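Local coordinates for type III secretion system effector protein ExoU (Pseudomonas fluorescens, PDB 4QMK), which is a type III effector of the patatin-like phospholipase family that probably cleaves membrane phospholipids and is directed to the plasma membrane by a phosphatidylinositol 4,5-bisphosphate-binding domain, at residues 440-443 with 444-448; 472-475 with 476-480; 503-506 with 507-511; 516-519 with 520-523; 559-562 with 563-567. One frame throughout, in Å; residues are numbered along the deposited sequence.

Interaction 1 (440-443 with 444-448); sequences SLND and AVMAM
Asn-442 meets Met-446 one turn further along the short helix 441-446. The amide nitrogen ND2 of Asn-442 lies 4.0 Å from CG of Met-446, a van der Waals contact in which the two side chains cross at a slant. Met-446 CG is anti to its own carbonyl carbon (chi1 -61°), which turns the chain back over the preceding turn; further bends at chi2 and chi3 then carry the terminal methyl CE to Phe-472 and Arg-473 of helix 464-491. On the next flank Leu-441 CD1 approaches Val-445 CG2 at 4.4 Å, a loose apolar touch. Beneath these side chains run the helical backbone bonds: Val-445 N to Leu-441 O at 3.0 Å, Met-446 N to Asn-442 O at 2.9 Å, and a weak last one from Ala-447 N to Asp-443 O. The first turn is held from its start by Ser-440. Its OG accepts from Asp-443 N at 3.3 Å, along a nearly straight N-H line (165°), and gives a weak bond back to Asp-443 OD2 at 3.2 Å. Ser-440 thus occupies one backbone N-H of the first turn and also restrains the carboxylate. Further out, Arg-515 binds OD1 of Asn-442, which probably helps to set the rotation of the amide, while Phe-438 of strand 434-438 lies against Asp-443, Ala-444 and Ala-447. The arrangement is a serine N-cap opening a short, largely buried helix, which connects the last strand of the four-stranded antiparallel sheet to the helices that follow it.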
loop_
_atom_site.group_PDB
_atom_site.type_symbol
_atom_site.label_atom_id
_atom_site.label_comp_id
_atom_site.label_asym_id
_atom_site.label_seq_id
_atom_site.Cartn_x
_atom_site.Cartn_y
_atom_site.Cartn_z
ATOM N N SER A 440 -21.491 43.005 -12.968
ATOM C CA SER A 440 -20.584 44.129 -12.690
ATOM C C SER A 440 -19.147 43.760 -12.874
ATOM O O SER A 440 -18.787 42.587 -12.983
ATOM C CB SER A 440 -20.717 44.595 -11.242
ATOM O OG SER A 440 -20.305 43.561 -10.361
ATOM N N LEU A 441 -18.305 44.779 -12.823
ATOM C CA LEU A 441 -16.879 44.562 -12.929
ATOM C C LEU A 441 -16.393 43.746 -11.762
ATOM O O LEU A 441 -15.491 42.933 -11.904
ATOM C CB LEU A 441 -16.142 45.869 -12.990
ATOM C CG LEU A 441 -14.622 45.756 -12.976
ATOM C CD1 LEU A 441 -14.131 44.924 -14.139
ATOM C CD2 LEU A 441 -14.061 47.157 -13.071
ATOM N N ASN A 442 -16.983 43.932 -10.596
ATOM C CA ASN A 442 -16.531 43.156 -9.448
ATOM C C ASN A 442 -16.784 41.650 -9.627
ATOM O O ASN A 442 -15.935 40.848 -9.293
ATOM C CB ASN A 442 -17.181 43.654 -8.182
ATOM C CG ASN A 442 -16.749 42.886 -6.976
ATOM O OD1 ASN A 442 -15.596 42.916 -6.605
ATOM N ND2 ASN A 442 -17.659 42.170 -6.379
ATOM N N ASP A 443 -17.954 41.278 -10.141
ATOM C CA ASP A 443 -18.294 39.871 -10.362
ATOM C C ASP A 443 -17.385 39.203 -11.396
ATOM O O ASP A 443 -17.045 38.034 -11.269
ATOM C CB ASP A 443 -19.752 39.739 -10.803
ATOM C CG ASP A 443 -20.718 40.021 -9.693
ATOM O OD1 ASP A 443 -20.499 39.533 -8.570
ATOM O OD2 ASP A 443 -21.700 40.735 -9.937
ATOM N N ALA A 444 -16.980 39.955 -12.403
ATOM C CA ALA A 444 -16.016 39.465 -13.373
ATOM C C ALA A 444 -14.666 39.231 -12.675
ATOM O O ALA A 444 -14.053 38.181 -12.856
ATOM C CB ALA A 444 -15.880 40.456 -14.518
ATOM N N VAL A 445 -14.242 40.169 -11.826
ATOM C CA VAL A 445 -12.988 40.005 -11.090
ATOM C C VAL A 445 -13.058 38.806 -10.174
ATOM O O VAL A 445 -12.100 38.037 -10.081
ATOM C CB VAL A 445 -12.633 41.235 -10.273
ATOM C CG1 VAL A 445 -11.555 40.927 -9.267
ATOM C CG2 VAL A 445 -12.211 42.363 -11.178
ATOM N N MET A 446 -14.221 38.563 -9.576
ATOM C CA MET A 446 -14.380 37.383 -8.695
ATOM C C MET A 446 -14.251 36.072 -9.476
ATOM O O MET A 446 -13.948 35.013 -8.880
ATOM C CB MET A 446 -15.736 37.390 -7.961
ATOM C CG MET A 446 -16.002 38.562 -7.037
ATOM S SD MET A 446 -15.250 38.452 -5.387
ATOM C CE MET A 446 -13.546 38.844 -5.827
ATOM N N ALA A 447 -14.501 36.117 -10.784
ATOM C CA ALA A 447 -14.339 34.920 -11.604
ATOM C C ALA A 447 -12.905 34.654 -12.090
ATOM O O ALA A 447 -12.654 33.648 -12.674
ATOM C CB ALA A 447 -15.261 35.020 -12.798
ATOM N N MET A 448 -11.976 35.570 -11.866
ATOM C CA MET A 448 -10.599 35.429 -12.360
ATOM C C MET A 448 -9.685 34.904 -11.289
ATOM O O MET A 448 -9.753 35.340 -10.142
ATOM C CB MET A 448 -10.050 36.770 -12.812
ATOM C CG MET A 448 -10.992 37.488 -13.744
ATOM S SD MET A 448 -10.356 39.000 -14.502
ATOM C CE MET A 448 -9.605 39.681 -13.087
#

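Interaction 2 (472-475 with 476-480); sequences FRKD and AQQAL
Lys-474 and Gln-478 slant across one another on the outer side of helix 464-491. The lysine is stretched out beyond CG, and its CE comes within 3.7 Å of Gln-478 NE2. The glutamine is extended as well, but it leaves its backbone in another direction: its CG is anti to the carbonyl carbon (chi1 -64°), against chi1 -155° for the lysine. The contact is between lysine methylene and amide nitrogen, with no hydrogen bond joining the two side chains. Gln-477 behaves differently. A bend at chi2 folds its amide back, leaving OE1 3.6 Å from Lys-474 CA. Toward the protein the contact is apolar, with CE2 of the Phe-472 ring 4.3 Å from Ala-476 CB, approached obliquely. Leu-523 of helix 517-526 and Leu-513 of helix 501-513 also pack on this alanine, and Arg-515 makes a cation-pi contact with the phenylalanine. Backbone bonds such as Gln-477 N to Arg-473 O, 2.9 Å, join the turns. The polar ends of Arg-473 and Asp-475 turn to other partners, Arg-473 to Asp-450 and Met-448 O, Asp-475 to Arg-471. Two chemistries share these turns: weak, non-directional contacts between long polar chains on the exposed side, and apolar packing on the side facing neighbouring helices.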
loop_
_atom_site.group_PDB
_atom_site.type_symbol
_atom_site.label_atom_id
_atom_site.label_comp_id
_atom_site.label_asym_id
_atom_site.label_seq_id
_atom_site.Cartn_x
_atom_site.Cartn_y
_atom_site.Cartn_z
ATOM N N PHE A 472 -10.293 44.326 -2.723
ATOM C CA PHE A 472 -10.872 43.202 -1.997
ATOM C C PHE A 472 -10.042 41.972 -2.184
ATOM O O PHE A 472 -9.846 41.198 -1.250
ATOM C CB PHE A 472 -12.312 42.903 -2.449
ATOM C CG PHE A 472 -12.840 41.596 -1.919
ATOM C CD1 PHE A 472 -13.400 41.527 -0.679
ATOM C CD2 PHE A 472 -12.695 40.421 -2.664
ATOM C CE1 PHE A 472 -13.866 40.324 -0.182
ATOM C CE2 PHE A 472 -13.135 39.208 -2.171
ATOM C CZ PHE A 472 -13.745 39.157 -0.935
ATOM N N ARG A 473 -9.541 41.769 -3.402
ATOM C CA ARG A 473 -8.721 40.577 -3.659
ATOM C C ARG A 473 -7.399 40.636 -2.936
ATOM O O ARG A 473 -6.961 39.612 -2.430
ATOM C CB ARG A 473 -8.501 40.324 -5.139
ATOM C CG ARG A 473 -9.746 39.760 -5.827
ATOM C CD ARG A 473 -9.995 38.304 -5.478
ATOM N NE ARG A 473 -9.027 37.432 -6.178
ATOM C CZ ARG A 473 -9.187 36.972 -7.411
ATOM N NH1 ARG A 473 -10.258 37.270 -8.096
ATOM N NH2 ARG A 473 -8.254 36.223 -7.956
ATOM N N LYS A 474 -6.780 41.822 -2.826
ATOM C CA LYS A 474 -5.526 41.908 -2.087
ATOM C C LYS A 474 -5.810 41.602 -0.615
ATOM O O LYS A 474 -5.102 40.806 -0.001
ATOM C CB LYS A 474 -4.867 43.283 -2.198
ATOM C CG LYS A 474 -3.378 43.201 -1.978
ATOM C CD LYS A 474 -2.665 44.522 -1.702
ATOM C CE LYS A 474 -1.165 44.224 -1.550
ATOM N NZ LYS A 474 -0.302 45.356 -1.105
ATOM N N ASP A 475 -6.847 42.201 -0.038
ATOM C CA ASP A 475 -7.126 41.908 1.348
ATOM C C ASP A 475 -7.417 40.434 1.531
ATOM O O ASP A 475 -6.997 39.856 2.510
ATOM C CB ASP A 475 -8.325 42.686 1.894
ATOM C CG ASP A 475 -8.127 44.171 1.900
ATOM O OD1 ASP A 475 -6.976 44.675 1.905
ATOM O OD2 ASP A 475 -9.159 44.847 1.890
ATOM N N ALA A 476 -8.148 39.805 0.611
ATOM C CA ALA A 476 -8.445 38.392 0.782
ATOM C C ALA A 476 -7.206 37.551 0.664
ATOM O O ALA A 476 -7.090 36.601 1.408
ATOM C CB ALA A 476 -9.501 37.942 -0.202
ATOM N N GLN A 477 -6.291 37.854 -0.276
ATOM C CA GLN A 477 -4.993 37.160 -0.313
ATOM C C GLN A 477 -4.299 37.289 1.037
ATOM O O GLN A 477 -3.710 36.341 1.518
ATOM C CB GLN A 477 -4.023 37.705 -1.408
ATOM C CG GLN A 477 -4.139 37.075 -2.808
ATOM C CD GLN A 477 -3.999 38.057 -4.029
ATOM O OE1 GLN A 477 -3.770 39.296 -3.903
ATOM N NE2 GLN A 477 -4.203 37.483 -5.242
ATOM N N GLN A 478 -4.384 38.443 1.689
ATOM C CA GLN A 478 -3.713 38.580 2.981
ATOM C C GLN A 478 -4.397 37.825 4.105
ATOM O O GLN A 478 -3.733 37.202 4.927
ATOM C CB GLN A 478 -3.525 40.041 3.357
ATOM C CG GLN A 478 -2.600 40.751 2.389
ATOM C CD GLN A 478 -2.465 42.251 2.644
ATOM O OE1 GLN A 478 -3.090 42.847 3.562
ATOM N NE2 GLN A 478 -1.621 42.881 1.833
ATOM N N ALA A 479 -5.715 37.846 4.157
ATOM C CA ALA A 479 -6.392 37.168 5.246
ATOM C C ALA A 479 -6.215 35.674 5.092
ATOM O O ALA A 479 -6.064 34.985 6.108
ATOM C CB ALA A 479 -7.859 37.526 5.257
ATOM N N LEU A 480 -6.251 35.148 3.844
ATOM C CA LEU A 480 -6.079 33.684 3.626
ATOM C C LEU A 480 -4.678 33.289 4.001
ATOM O O LEU A 480 -4.465 32.230 4.586
ATOM C CB LEU A 480 -6.400 33.229 2.175
ATOM C CG LEU A 480 -7.870 33.342 1.793
ATOM C CD1 LEU A 480 -8.093 33.340 0.299
ATOM C CD2 LEU A 480 -8.690 32.253 2.464
#

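Interaction 3 (503-506 with 507-511); sequences LASA and LRNLD
Arg-508 reaches back along helix 501-513 through two torsions: CG stands anti to the carbonyl carbon (chi1 -77°), and a bend at chi3 (-58°) folds the chain over the preceding turn. The guanidinium consequently lies with one face over the backbone of Ala-504 and Ser-505, Ser-505 CA standing 3.4 Å above its plane and Ala-504 O 3.6 Å above it, each displaced toward the rim. Its two terminal nitrogens touch separate side chains. NH1 is 3.6 Å from Ala-504 CB, and NH2 comes to 3.3 Å from Ser-505 CB. The serine hydroxyl, set anti to its backbone N, lies between two nitrogens, 3.9 Å from both Arg-508 NH2 and Asn-509 ND2, and these are contacts only. Asn-509 likewise turns its side chain back, so that ND2 sits 3.6 Å from Ser-505 O, the carbonyl that already accepts from Asn-509 N at 2.9 Å. Leu-507 lays its CG over the carbonyl one turn back, 3.6 Å from Leu-503 O. The side of the helix that faces the protein is apolar, with Leu-503 and Leu-510 packed against Leu-483 of helix 464-491. At the far end Asp-511 receives bonds from Ser-554, Lys-555 and Val-556, where helix 555-585 begins. Across the contact the guanidinium makes no hydrogen bond: it meets Ala-504 O with its face and rests on van der Waals contact. That carbonyl oxygen, already bonded to Arg-508 N, may add a weak electrostatic attraction.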
loop_
_atom_site.group_PDB
_atom_site.type_symbol
_atom_site.label_atom_id
_atom_site.label_comp_id
_atom_site.label_asym_id
_atom_site.label_seq_id
_atom_site.Cartn_x
_atom_site.Cartn_y
_atom_site.Cartn_z
ATOM N N LEU A 503 -5.873 31.267 15.455
ATOM C CA LEU A 503 -6.682 30.719 14.368
ATOM C C LEU A 503 -8.123 31.262 14.405
ATOM O O LEU A 503 -8.682 31.616 13.373
ATOM C CB LEU A 503 -6.695 29.191 14.446
ATOM C CG LEU A 503 -7.125 28.494 13.182
ATOM C CD1 LEU A 503 -5.967 28.634 12.204
ATOM C CD2 LEU A 503 -7.437 27.032 13.414
ATOM N N ALA A 504 -8.727 31.278 15.584
ATOM C CA ALA A 504 -10.009 31.935 15.774
ATOM C C ALA A 504 -9.894 33.349 15.257
ATOM O O ALA A 504 -10.829 33.862 14.657
ATOM C CB ALA A 504 -10.396 31.982 17.245
ATOM N N SER A 505 -8.763 33.990 15.493
ATOM C CA SER A 505 -8.625 35.379 15.077
ATOM C C SER A 505 -8.628 35.488 13.571
ATOM O O SER A 505 -9.370 36.316 13.007
ATOM C CB SER A 505 -7.403 36.072 15.728
ATOM O OG SER A 505 -7.127 37.303 15.072
ATOM N N ALA A 506 -7.825 34.665 12.906
ATOM C CA ALA A 506 -7.847 34.624 11.422
ATOM C C ALA A 506 -9.217 34.279 10.831
ATOM O O ALA A 506 -9.564 34.804 9.793
ATOM C CB ALA A 506 -6.814 33.675 10.894
ATOM N N LEU A 507 -10.026 33.460 11.477
ATOM C CA LEU A 507 -11.378 33.210 10.924
ATOM C C LEU A 507 -12.299 34.415 11.114
ATOM O O LEU A 507 -13.130 34.744 10.226
ATOM C CB LEU A 507 -12.035 31.902 11.476
ATOM C CG LEU A 507 -11.312 30.603 11.071
ATOM C CD1 LEU A 507 -11.598 29.463 12.043
ATOM C CD2 LEU A 507 -11.642 30.236 9.627
ATOM N N ARG A 508 -12.176 35.063 12.252
ATOM C CA ARG A 508 -12.962 36.243 12.499
ATOM C C ARG A 508 -12.627 37.259 11.434
ATOM O O ARG A 508 -13.527 37.894 10.892
ATOM C CB ARG A 508 -12.697 36.832 13.887
ATOM C CG ARG A 508 -13.356 36.082 15.037
ATOM C CD ARG A 508 -13.336 36.922 16.331
ATOM N NE ARG A 508 -11.956 37.294 16.712
ATOM C CZ ARG A 508 -11.148 36.539 17.457
ATOM N NH1 ARG A 508 -11.549 35.351 17.915
ATOM N NH2 ARG A 508 -9.930 36.958 17.735
ATOM N N ASN A 509 -11.335 37.418 11.130
ATOM C CA ASN A 509 -10.950 38.412 10.187
ATOM C C ASN A 509 -11.490 38.111 8.843
ATOM O O ASN A 509 -12.186 38.952 8.259
ATOM C CB ASN A 509 -9.449 38.610 10.221
ATOM C CG ASN A 509 -8.984 39.384 11.472
ATOM O OD1 ASN A 509 -9.770 40.029 12.168
ATOM N ND2 ASN A 509 -7.724 39.313 11.749
ATOM N N LEU A 510 -11.268 36.871 8.359
ATOM C CA LEU A 510 -11.887 36.405 7.101
ATOM C C LEU A 510 -13.380 36.652 7.035
ATOM O O LEU A 510 -13.870 37.140 6.042
ATOM C CB LEU A 510 -11.691 34.893 6.915
ATOM C CG LEU A 510 -10.506 34.400 6.102
ATOM C CD1 LEU A 510 -10.521 32.906 6.107
ATOM C CD2 LEU A 510 -10.574 34.918 4.678
ATOM N N ASP A 511 -14.140 36.297 8.073
ATOM C CA ASP A 511 -15.581 36.617 8.042
ATOM C C ASP A 511 -15.862 38.110 7.861
ATOM O O ASP A 511 -16.810 38.475 7.186
ATOM C CB ASP A 511 -16.269 36.185 9.335
ATOM C CG ASP A 511 -16.516 34.692 9.406
ATOM O OD1 ASP A 511 -15.884 33.863 8.625
ATOM O OD2 ASP A 511 -17.376 34.351 10.288
#

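Interaction 4 (516-519 with 520-523); sequences RPED and IEWL
Glu-518 O is gripped from two directions, by Trp-522 N at 2.9 Å and by a water that donates to it, also at 2.9 Å. The same water gives a weak bond to Glu-521 OE1 at 2.8 Å, linking the glutamate to the carbonyl one turn back. With CG anti to its carbonyl carbon (chi1 -49°), the Glu-521 chain is directed back along the helix, and its OE1 reaches both the water and Glu-518 CA, the latter at 3.7 Å. Pro-517 O takes two weak bonds, from Ile-520 N and Glu-521 N, as the first turn forms. On the inward side Leu-523 folds over the carbonyl of Asp-519, whose O accepts from Leu-523 N at 3.0 Å, and the leucine CG lies in plane at the edge of the indole of Trp-522. The indole, thrown clear of the preceding turn, gives its NE1 proton to Met-446 O and packs on Arg-473. The carboxylate of Asp-519 forms a salt bridge with Arg-515, beside Phe-472. Together these features describe the amino-terminal turns of an amphipathic helix, 517-526, its acidic, watered side facing outward and its Trp-522 and Leu-523 side facing helices 441-446 and 464-491.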
loop_
_atom_site.group_PDB
_atom_site.type_symbol
_atom_site.label_atom_id
_atom_site.label_comp_id
_atom_site.label_asym_id
_atom_site.label_seq_id
_atom_site.Cartn_x
_atom_site.Cartn_y
_atom_site.Cartn_z
ATOM N N ARG A 516 -20.744 41.174 1.252
ATOM C CA ARG A 516 -22.043 40.670 0.897
ATOM C C ARG A 516 -21.969 39.160 1.006
ATOM O O ARG A 516 -20.886 38.622 1.187
ATOM C CB ARG A 516 -22.424 41.116 -0.527
ATOM C CG ARG A 516 -21.316 40.923 -1.568
ATOM C CD ARG A 516 -21.665 41.423 -2.976
ATOM N NE ARG A 516 -21.654 42.873 -3.119
ATOM C CZ ARG A 516 -20.577 43.638 -3.436
ATOM N NH1 ARG A 516 -19.358 43.130 -3.642
ATOM N NH2 ARG A 516 -20.717 44.959 -3.541
ATOM N N PRO A 517 -23.116 38.459 0.917
ATOM C CA PRO A 517 -23.141 37.001 1.097
ATOM C C PRO A 517 -22.340 36.223 0.068
ATOM O O PRO A 517 -21.798 35.180 0.397
ATOM C CB PRO A 517 -24.636 36.664 0.988
ATOM C CG PRO A 517 -25.342 37.928 1.390
ATOM C CD PRO A 517 -24.483 39.013 0.804
ATOM N N GLU A 518 -22.274 36.696 -1.164
ATOM C CA GLU A 518 -21.448 36.037 -2.198
ATOM C C GLU A 518 -19.982 35.896 -1.746
ATOM O O GLU A 518 -19.327 34.917 -2.085
ATOM C CB GLU A 518 -21.390 36.854 -3.512
ATOM C CG GLU A 518 -22.633 37.002 -4.389
ATOM C CD GLU A 518 -22.577 38.291 -5.261
ATOM O OE1 GLU A 518 -21.442 38.784 -5.523
ATOM O OE2 GLU A 518 -23.648 38.823 -5.695
ATOM N N ASP A 519 -19.454 36.894 -1.035
ATOM C CA ASP A 519 -18.039 36.889 -0.623
ATOM C C ASP A 519 -17.770 35.775 0.346
ATOM O O ASP A 519 -16.655 35.219 0.358
ATOM C CB ASP A 519 -17.658 38.206 0.055
ATOM C CG ASP A 519 -17.541 39.320 -0.895
ATOM O OD1 ASP A 519 -17.593 39.031 -2.085
ATOM O OD2 ASP A 519 -17.407 40.508 -0.467
ATOM N N ILE A 520 -18.768 35.477 1.191
ATOM C CA ILE A 520 -18.632 34.406 2.163
ATOM C C ILE A 520 -18.479 33.075 1.363
ATOM O O ILE A 520 -17.502 32.331 1.557
ATOM C CB ILE A 520 -19.877 34.308 3.070
ATOM C CG1 ILE A 520 -20.145 35.590 3.864
ATOM C CG2 ILE A 520 -19.761 33.127 4.038
ATOM C CD1 ILE A 520 -19.145 35.849 4.983
ATOM N N GLU A 521 -19.402 32.816 0.430
ATOM C CA GLU A 521 -19.340 31.590 -0.377
ATOM C C GLU A 521 -18.015 31.515 -1.102
ATOM O O GLU A 521 -17.429 30.441 -1.263
ATOM C CB GLU A 521 -20.387 31.539 -1.505
ATOM C CG GLU A 521 -21.831 31.848 -1.223
ATOM C CD GLU A 521 -22.649 31.771 -2.545
ATOM O OE1 GLU A 521 -23.071 32.847 -3.081
ATOM O OE2 GLU A 521 -22.808 30.635 -3.090
ATOM N N TRP A 522 -17.594 32.645 -1.636
ATOM C CA TRP A 522 -16.368 32.686 -2.419
ATOM C C TRP A 522 -15.131 32.297 -1.596
ATOM O O TRP A 522 -14.351 31.410 -1.993
ATOM C CB TRP A 522 -16.230 34.033 -3.032
ATOM C CG TRP A 522 -15.108 34.170 -3.981
ATOM C CD1 TRP A 522 -15.172 34.072 -5.325
ATOM C CD2 TRP A 522 -13.771 34.588 -3.672
ATOM N NE1 TRP A 522 -13.943 34.352 -5.892
ATOM C CE2 TRP A 522 -13.072 34.664 -4.879
ATOM C CE3 TRP A 522 -13.113 34.953 -2.486
ATOM C CZ2 TRP A 522 -11.774 35.059 -4.935
ATOM C CZ3 TRP A 522 -11.756 35.313 -2.551
ATOM C CH2 TRP A 522 -11.127 35.359 -3.742
ATOM N N LEU A 523 -14.992 32.886 -0.424
ATOM C CA LEU A 523 -13.867 32.593 0.439
ATOM C C LEU A 523 -13.924 31.160 0.836
ATOM O O LEU A 523 -12.882 30.520 1.012
ATOM C CB LEU A 523 -13.915 33.460 1.698
ATOM C CG LEU A 523 -13.706 34.939 1.393
ATOM C CD1 LEU A 523 -14.330 35.743 2.474
ATOM C CD2 LEU A 523 -12.215 35.237 1.229
HETATM O O HOH W 1 -20.596 33.485 -4.272
#

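Interaction 5 (559-562 with 563-567); sequences SAVA and EMQKR
Regular i to i+4 backbone bonds carry helix 555-585 through 559-567, from Glu-563 N to Ser-559 O at 2.9 Å on to Lys-566 N to Ala-562 O at 3.0 Å. Along one flank Val-561 and Gln-565 lie side by side and point the same way. The methyl CG1 of Val-561 is 4.0 Å from both NE2 and OE1 of Gln-565, so it faces the amide without singling out either end. Gln-565 CG sits anti to the carbonyl carbon (chi1 -72°), which brings the side chain back along the helix and leaves CG 3.5 Å from Val-561 O. Another flank carries charge. Arg-567 NE donates to Glu-563 OE1 at 2.8 Å in a salt bridge, using the anti lone pair of that oxygen, and NH2 adds a weak bond to the same atom at 3.2 Å. OE1 lies out of the guanidinium plane by 17°. A single oxygen therefore takes both donors. The glutamate reaches this place by a bend at chi2 (60°), its CB still close to the carbonyls of Ser-559 and Ala-560, the nearer being Ala-560 O at 3.4 Å. Lys-525 of helix 517-526 touches both members of the pair, and Asn-528, in the loop after that helix, touches them too and also binds Ala-560 O. The buried Ala-560 and Met-564 rest on Leu-539; Met-564 also touches Thr-543, which the exposed Gln-565 reaches as well. Helix 555-585 thus runs against helix 533-544 on one flank and the end of helix 517-526 on another.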
loop_
_atom_site.group_PDB
_atom_site.type_symbol
_atom_site.label_atom_id
_atom_site.label_comp_id
_atom_site.label_asym_id
_atom_site.label_seq_id
_atom_site.Cartn_x
_atom_site.Cartn_y
_atom_site.Cartn_z
ATOM N N SER A 559 -19.333 27.492 5.585
ATOM C CA SER A 559 -19.596 27.529 4.164
ATOM C C SER A 559 -18.656 26.634 3.411
ATOM O O SER A 559 -19.088 25.912 2.494
ATOM C CB SER A 559 -19.429 28.920 3.660
ATOM O OG SER A 559 -19.927 29.059 2.365
ATOM N N ALA A 560 -17.388 26.685 3.797
ATOM C CA ALA A 560 -16.353 25.927 3.150
ATOM C C ALA A 560 -16.584 24.450 3.415
ATOM O O ALA A 560 -16.351 23.631 2.540
ATOM C CB ALA A 560 -15.015 26.335 3.691
ATOM N N VAL A 561 -17.114 24.133 4.605
ATOM C CA VAL A 561 -17.410 22.756 4.999
ATOM C C VAL A 561 -18.544 22.197 4.158
ATOM O O VAL A 561 -18.484 21.046 3.741
ATOM C CB VAL A 561 -17.775 22.670 6.495
ATOM C CG1 VAL A 561 -18.469 21.368 6.876
ATOM C CG2 VAL A 561 -16.520 22.848 7.321
ATOM N N ALA A 562 -19.597 22.996 3.960
ATOM C CA ALA A 562 -20.703 22.619 3.088
ATOM C C ALA A 562 -20.193 22.458 1.617
ATOM O O ALA A 562 -20.609 21.565 0.900
ATOM C CB ALA A 562 -21.811 23.650 3.163
ATOM N N GLU A 563 -19.280 23.317 1.198
ATOM C CA GLU A 563 -18.685 23.197 -0.136
ATOM C C GLU A 563 -17.840 21.907 -0.257
ATOM O O GLU A 563 -17.847 21.255 -1.291
ATOM C CB GLU A 563 -17.836 24.395 -0.422
ATOM C CG GLU A 563 -17.140 24.400 -1.762
ATOM C CD GLU A 563 -18.035 24.338 -2.971
ATOM O OE1 GLU A 563 -17.521 23.858 -4.010
ATOM O OE2 GLU A 563 -19.201 24.751 -2.901
ATOM N N MET A 564 -17.168 21.534 0.824
ATOM C CA MET A 564 -16.367 20.352 0.830
ATOM C C MET A 564 -17.220 19.122 0.632
ATOM O O MET A 564 -16.857 18.229 -0.142
ATOM C CB MET A 564 -15.600 20.188 2.136
ATOM C CG MET A 564 -14.589 19.052 2.111
ATOM S SD MET A 564 -13.933 18.618 3.741
ATOM C CE MET A 564 -15.493 18.221 4.532
ATOM N N GLN A 565 -18.336 19.068 1.360
ATOM C CA GLN A 565 -19.245 17.952 1.322
ATOM C C GLN A 565 -19.914 17.882 -0.056
ATOM O O GLN A 565 -20.067 16.811 -0.640
ATOM C CB GLN A 565 -20.200 18.042 2.516
ATOM C CG GLN A 565 -19.464 17.713 3.828
ATOM C CD GLN A 565 -20.172 18.106 5.149
ATOM O OE1 GLN A 565 -21.137 18.887 5.176
ATOM N NE2 GLN A 565 -19.629 17.596 6.273
ATOM N N LYS A 566 -20.209 19.035 -0.632
ATOM C CA LYS A 566 -20.747 19.095 -1.984
ATOM C C LYS A 566 -19.769 18.461 -2.996
ATOM O O LYS A 566 -20.173 17.681 -3.832
ATOM C CB LYS A 566 -21.075 20.544 -2.342
ATOM C CG LYS A 566 -21.605 20.815 -3.747
ATOM C CD LYS A 566 -22.114 22.247 -3.828
ATOM C CE LYS A 566 -22.524 22.651 -5.238
ATOM N NZ LYS A 566 -21.359 22.629 -6.159
ATOM N N ARG A 567 -18.492 18.809 -2.906
ATOM C CA ARG A 567 -17.470 18.260 -3.790
ATOM C C ARG A 567 -17.278 16.772 -3.610
ATOM O O ARG A 567 -17.093 16.044 -4.615
ATOM C CB ARG A 567 -16.155 18.961 -3.599
ATOM C CG ARG A 567 -16.142 20.286 -4.321
ATOM C CD ARG A 567 -14.837 21.073 -4.202
ATOM N NE ARG A 567 -15.130 22.481 -4.512
ATOM C CZ ARG A 567 -14.216 23.404 -4.712
ATOM N NH1 ARG A 567 -12.932 23.113 -4.618
ATOM N NH2 ARG A 567 -14.594 24.634 -4.981
#

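How the interactions relate
The five contacts follow in series along the chain; each joins successive turns of one helix, and none nests in or crosses another. Interaction 1 opens the run just after strand 434-438, and interaction 2, on helix 464-491, packs directly against it. Helix 501-513 then sets Leu-510 of interaction 3 on Ala-479 and Leu-480 of interaction 2. Interaction 4 meets all the others: helix 517-526 touches helices 441-446 and 464-491, its Leu-523 meets Leu-510 of interaction 3, and Glu-521 lies against Ser-559 of interaction 5. Of the other four, interaction 5 touches interaction 4 alone, bringing helix 555-585 up to this helical group.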